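Tapirin (Caldicellulosiruptor hydrothermalis, PDB 6N2C) probably binds cellulose through its C-terminal beta-helix domain, which carries a zinc ion, and so attaches the thermophilic bacterium to plant biomass. Local coordinates at residues A[173-184]-A[569-577]. Sequence-based numbering, arbitrary orientation. Where two conformers were deposited one is given.
Sequences LLAWDSNIFDFT and IKIENVQPP
Pro576 and Pro577 lie side by side on one face of the Trp176 indole, a proline for each ring. Pro576 CB sits 3.8 Å from the centroid of the five-membered ring of Trp176 and Pro577 CD 3.7 Å from that of its six-membered ring, both within about 14° of the ring normal, so these are CH-pi contacts made over the face. The indole is carried there with CG anti to the backbone N (chi1 -178°). Leu173 extends the apolar surface, its CD2 branch reaching the rings of both prolines.

At the indole edge the contact turns polar. In one of two Ser178 conformers, Trp176 NE1 donates in the ring plane to Ser178 OG at 2.9 Å, which helps set the rotation of the indole, and Ser178 OG donates in turn to Val574 O at 3.2 Å, approaching from well above the carbonyl plane. The Val574 side chain is the bump that fits the hollow: its CG1 lies between Trp176 CZ2, Ser178 and the Phe181 ring, 3.7 Å from that CZ2, while CG2 rests against Phe181 CB.

Three waters bridge the backbones of the two segments, from Ser178 and Phe181 to Glu572 and from Phe183 to Lys570; the last accepts from Phe183 N and lies within hydrogen-bonding distance of Lys570 O. At the far end Thr184 CG2 sits over the notch between the CD1 methyls of Ile569 and Ile571. Asp182 OD1 accepts from both Thr184 N, forming an Asx turn, and Thr184 OG1, and its carboxylate lies against the flank of Ile571.

Helix 451-457 also packs against Trp176 and Phe181, and helix 557-565 against Thr184 and both isoleucines. An extended C-terminal tail thus runs along a 3-10 turn and its flanking loops, which lead into strand 186-190 of the tapirin beta-helix, away from the zinc site.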
loop_
_atom_site.group_PDB
_atom_site.type_symbol
_atom_site.label_atom_id
_atom_site.label_comp_id
_atom_site.label_asym_id
_atom_site.label_seq_id
_atom_site.Cartn_x
_atom_site.Cartn_y
_atom_site.Cartn_z
ATOM N N LEU A 173 2.756 -12.541 -13.267
ATOM C CA LEU A 173 1.461 -12.875 -12.641
ATOM C C LEU A 173 1.301 -12.620 -11.122
ATOM O O LEU A 173 0.350 -13.071 -10.461
ATOM C CB LEU A 173 1.066 -14.312 -12.969
ATOM C CG LEU A 173 0.988 -14.574 -14.484
ATOM C CD1 LEU A 173 0.565 -16.042 -14.605
ATOM C CD2 LEU A 173 -0.006 -13.681 -15.167
ATOM N N LEU A 174 2.272 -11.918 -10.555
ATOM C CA LEU A 174 2.238 -11.622 -9.136
ATOM C C LEU A 174 0.938 -10.890 -8.848
ATOM O O LEU A 174 0.640 -9.901 -9.529
ATOM C CB LEU A 174 3.402 -10.679 -8.813
ATOM C CG LEU A 174 3.463 -10.229 -7.306
ATOM C CD1 LEU A 174 3.507 -11.401 -6.347
ATOM C CD2 LEU A 174 4.680 -9.373 -7.204
ATOM N N ALA A 175 0.202 -11.428 -7.895
ATOM C CA ALA A 175 -1.050 -10.806 -7.394
ATOM C C ALA A 175 -2.133 -10.724 -8.441
ATOM O O ALA A 175 -3.070 -9.983 -8.311
ATOM C CB ALA A 175 -0.833 -9.446 -6.716
ATOM N N TRP A 176 -2.041 -11.527 -9.506
ATOM C CA TRP A 176 -3.139 -11.541 -10.461
ATOM C C TRP A 176 -4.399 -12.051 -9.821
ATOM O O TRP A 176 -4.375 -13.069 -9.185
ATOM C CB TRP A 176 -2.784 -12.426 -11.660
ATOM C CG TRP A 176 -3.975 -12.358 -12.646
ATOM C CD1 TRP A 176 -5.108 -13.145 -12.652
ATOM C CD2 TRP A 176 -4.151 -11.382 -13.620
ATOM N NE1 TRP A 176 -5.961 -12.688 -13.625
ATOM C CE2 TRP A 176 -5.394 -11.607 -14.235
ATOM C CE3 TRP A 176 -3.360 -10.300 -14.071
ATOM C CZ2 TRP A 176 -5.880 -10.777 -15.225
ATOM C CZ3 TRP A 176 -3.821 -9.496 -15.069
ATOM C CH2 TRP A 176 -5.100 -9.758 -15.664
ATOM N N ASP A 177 -5.515 -11.332 -9.930
ATOM C CA ASP A 177 -6.755 -11.787 -9.267
ATOM C C ASP A 177 -7.893 -11.397 -10.240
ATOM O O ASP A 177 -8.242 -10.228 -10.357
ATOM C CB ASP A 177 -6.963 -11.096 -7.894
ATOM C CG ASP A 177 -8.200 -11.557 -7.188
ATOM O OD1 ASP A 177 -9.044 -12.288 -7.788
ATOM O OD2 ASP A 177 -8.391 -11.166 -5.997
ATOM N N SER A 178 -8.439 -12.360 -10.963
ATOM C CA SER A 178 -9.493 -12.022 -11.938
ATOM C C SER A 178 -10.749 -11.445 -11.326
ATOM O O SER A 178 -11.500 -10.752 -12.021
ATOM C CB SER A 178 -9.839 -13.240 -12.849
ATOM O OG SER A 178 -8.709 -13.711 -13.584
ATOM N N ASN A 179 -11.008 -11.682 -10.045
ATOM C CA ASN A 179 -12.115 -11.012 -9.353
ATOM C C ASN A 179 -11.981 -9.475 -9.287
ATOM O O ASN A 179 -12.968 -8.812 -9.073
ATOM C CB ASN A 179 -12.328 -11.411 -7.927
ATOM C CG ASN A 179 -12.726 -12.867 -7.745
ATOM O OD1 ASN A 179 -12.227 -13.499 -6.808
ATOM N ND2 ASN A 179 -13.583 -13.374 -8.528
ATOM N N ILE A 180 -10.795 -8.925 -9.478
ATOM C CA ILE A 180 -10.640 -7.466 -9.588
ATOM C C ILE A 180 -11.597 -6.863 -10.642
ATOM O O ILE A 180 -12.035 -5.725 -10.521
ATOM C CB ILE A 180 -9.151 -7.094 -9.733
ATOM C CG1 ILE A 180 -8.493 -7.199 -8.326
ATOM C CG2 ILE A 180 -8.959 -5.704 -10.249
ATOM C CD1 ILE A 180 -6.951 -7.290 -8.383
ATOM N N PHE A 181 -11.861 -7.653 -11.711
ATOM C CA PHE A 181 -12.669 -7.168 -12.826
ATOM C C PHE A 181 -14.103 -7.581 -12.705
ATOM O O PHE A 181 -14.889 -7.248 -13.599
ATOM C CB PHE A 181 -12.118 -7.732 -14.122
ATOM C CG PHE A 181 -10.670 -7.411 -14.306
ATOM C CD1 PHE A 181 -10.257 -6.176 -14.713
ATOM C CD2 PHE A 181 -9.699 -8.353 -13.941
ATOM C CE1 PHE A 181 -8.914 -5.897 -14.812
ATOM C CE2 PHE A 181 -8.374 -8.079 -14.061
ATOM C CZ PHE A 181 -7.970 -6.848 -14.486
ATOM N N ASP A 182 -14.465 -8.225 -11.608
ATOM C CA ASP A 182 -15.837 -8.611 -11.318
ATOM C C ASP A 182 -16.425 -7.772 -10.201
ATOM O O ASP A 182 -16.184 -8.018 -8.975
ATOM C CB ASP A 182 -15.872 -10.075 -10.981
ATOM C CG ASP A 182 -17.267 -10.610 -10.729
ATOM O OD1 ASP A 182 -18.186 -9.833 -10.468
ATOM O OD2 ASP A 182 -17.391 -11.917 -10.698
ATOM N N PHE A 183 -17.285 -6.814 -10.607
ATOM C CA PHE A 183 -17.827 -5.895 -9.597
ATOM C C PHE A 183 -18.896 -6.451 -8.712
ATOM O O PHE A 183 -19.467 -5.721 -7.886
ATOM C CB PHE A 183 -18.049 -4.488 -10.210
ATOM C CG PHE A 183 -16.778 -3.788 -10.463
ATOM C CD1 PHE A 183 -16.209 -3.017 -9.448
ATOM C CD2 PHE A 183 -16.051 -4.075 -11.615
ATOM C CE1 PHE A 183 -14.949 -2.495 -9.636
ATOM C CE2 PHE A 183 -14.817 -3.516 -11.828
ATOM C CZ PHE A 183 -14.267 -2.743 -10.751
ATOM N N THR A 184 -19.219 -7.759 -8.818
ATOM C CA THR A 184 -20.038 -8.373 -7.813
ATOM C C THR A 184 -19.196 -8.853 -6.573
ATOM O O THR A 184 -19.782 -9.471 -5.613
ATOM C CB THR A 184 -20.827 -9.617 -8.309
ATOM O OG1 THR A 184 -19.921 -10.674 -8.596
ATOM C CG2 THR A 184 -21.662 -9.235 -9.534
ATOM N N ILE A 569 -23.273 -3.551 -14.770
ATOM C CA ILE A 569 -22.050 -4.342 -14.656
ATOM C C ILE A 569 -21.955 -5.293 -15.789
ATOM O O ILE A 569 -22.951 -5.687 -16.379
ATOM C CB ILE A 569 -21.956 -5.063 -13.268
ATOM C CG1 ILE A 569 -23.111 -6.075 -13.101
ATOM C CG2 ILE A 569 -21.932 -4.027 -12.153
ATOM C CD1 ILE A 569 -23.041 -6.962 -11.864
ATOM N N LYS A 570 -20.727 -5.631 -16.133
ATOM C CA LYS A 570 -20.440 -6.670 -17.132
ATOM C C LYS A 570 -19.452 -7.596 -16.457
ATOM O O LYS A 570 -18.421 -7.086 -15.886
ATOM C CB LYS A 570 -19.827 -6.027 -18.430
ATOM C CG LYS A 570 -20.849 -5.295 -19.304
ATOM C CD LYS A 570 -20.523 -5.374 -20.823
ATOM C CE LYS A 570 -21.677 -4.837 -21.642
ATOM N NZ LYS A 570 -21.341 -4.848 -23.108
ATOM N N ILE A 571 -19.683 -8.903 -16.591
ATOM C CA ILE A 571 -18.798 -9.921 -16.010
ATOM C C ILE A 571 -18.190 -10.695 -17.144
ATOM O O ILE A 571 -18.927 -11.256 -17.965
ATOM C CB ILE A 571 -19.516 -10.852 -15.029
ATOM C CG1 ILE A 571 -20.126 -10.056 -13.860
ATOM C CG2 ILE A 571 -18.554 -11.947 -14.516
ATOM C CD1 ILE A 571 -21.131 -10.881 -13.059
ATOM N N GLU A 572 -16.869 -10.665 -17.260
ATOM C CA GLU A 572 -16.223 -11.338 -18.342
ATOM C C GLU A 572 -15.380 -12.449 -17.758
ATOM O O GLU A 572 -14.909 -12.389 -16.581
ATOM C CB GLU A 572 -15.539 -10.362 -19.277
ATOM C CG GLU A 572 -14.069 -10.143 -19.092
ATOM C CD GLU A 572 -13.457 -9.332 -20.242
ATOM O OE1 GLU A 572 -13.654 -8.106 -20.212
ATOM O OE2 GLU A 572 -12.798 -9.911 -21.168
ATOM N N ASN A 573 -15.225 -13.488 -18.568
ATOM C CA ASN A 573 -14.407 -14.648 -18.199
ATOM C C ASN A 573 -12.926 -14.263 -18.299
ATOM O O ASN A 573 -12.215 -14.699 -19.216
ATOM C CB ASN A 573 -14.741 -15.858 -19.097
ATOM C CG ASN A 573 -13.851 -17.058 -18.810
ATOM O OD1 ASN A 573 -13.572 -17.360 -17.652
ATOM N ND2 ASN A 573 -13.373 -17.716 -19.859
ATOM N N VAL A 574 -12.463 -13.423 -17.372
ATOM C CA VAL A 574 -11.101 -12.905 -17.459
ATOM C C VAL A 574 -10.159 -14.042 -17.035
ATOM O O VAL A 574 -10.454 -14.789 -16.064
ATOM C CB VAL A 574 -10.849 -11.666 -16.571
ATOM C CG1 VAL A 574 -9.345 -11.408 -16.423
ATOM C CG2 VAL A 574 -11.538 -10.453 -17.161
ATOM N N GLN A 575 -9.053 -14.158 -17.772
ATOM C CA GLN A 575 -8.004 -15.121 -17.473
ATOM C C GLN A 575 -6.664 -14.382 -17.363
ATOM O O GLN A 575 -6.472 -13.347 -18.015
ATOM C CB GLN A 575 -7.901 -16.200 -18.568
ATOM C CG GLN A 575 -9.138 -17.066 -18.781
ATOM C CD GLN A 575 -9.748 -17.565 -17.490
ATOM O OE1 GLN A 575 -10.931 -17.353 -17.245
ATOM N NE2 GLN A 575 -8.944 -18.203 -16.644
ATOM N N PRO A 576 -5.724 -14.936 -16.554
ATOM C CA PRO A 576 -4.387 -14.327 -16.447
ATOM C C PRO A 576 -3.663 -14.389 -17.781
ATOM O O PRO A 576 -3.706 -15.457 -18.426
ATOM C CB PRO A 576 -3.672 -15.177 -15.387
ATOM C CG PRO A 576 -4.533 -16.366 -15.099
ATOM C CD PRO A 576 -5.910 -16.090 -15.636
ATOM N N PRO A 577 -3.017 -13.285 -18.207
ATOM C CA PRO A 577 -2.381 -13.285 -19.535
ATOM C C PRO A 577 -1.037 -14.048 -19.620
ATOM O O PRO A 577 -0.261 -14.074 -18.647
ATOM C CB PRO A 577 -2.186 -11.784 -19.850
ATOM C CG PRO A 577 -2.654 -11.056 -18.650
ATOM C CD PRO A 577 -2.800 -12.010 -17.522
HETATM O O HOH W 1 -13.689 -11.310 -13.848
HETATM O O HOH W 2 -15.408 -9.545 -15.131
HETATM O O HOH W 3 -18.137 -6.529 -13.244
#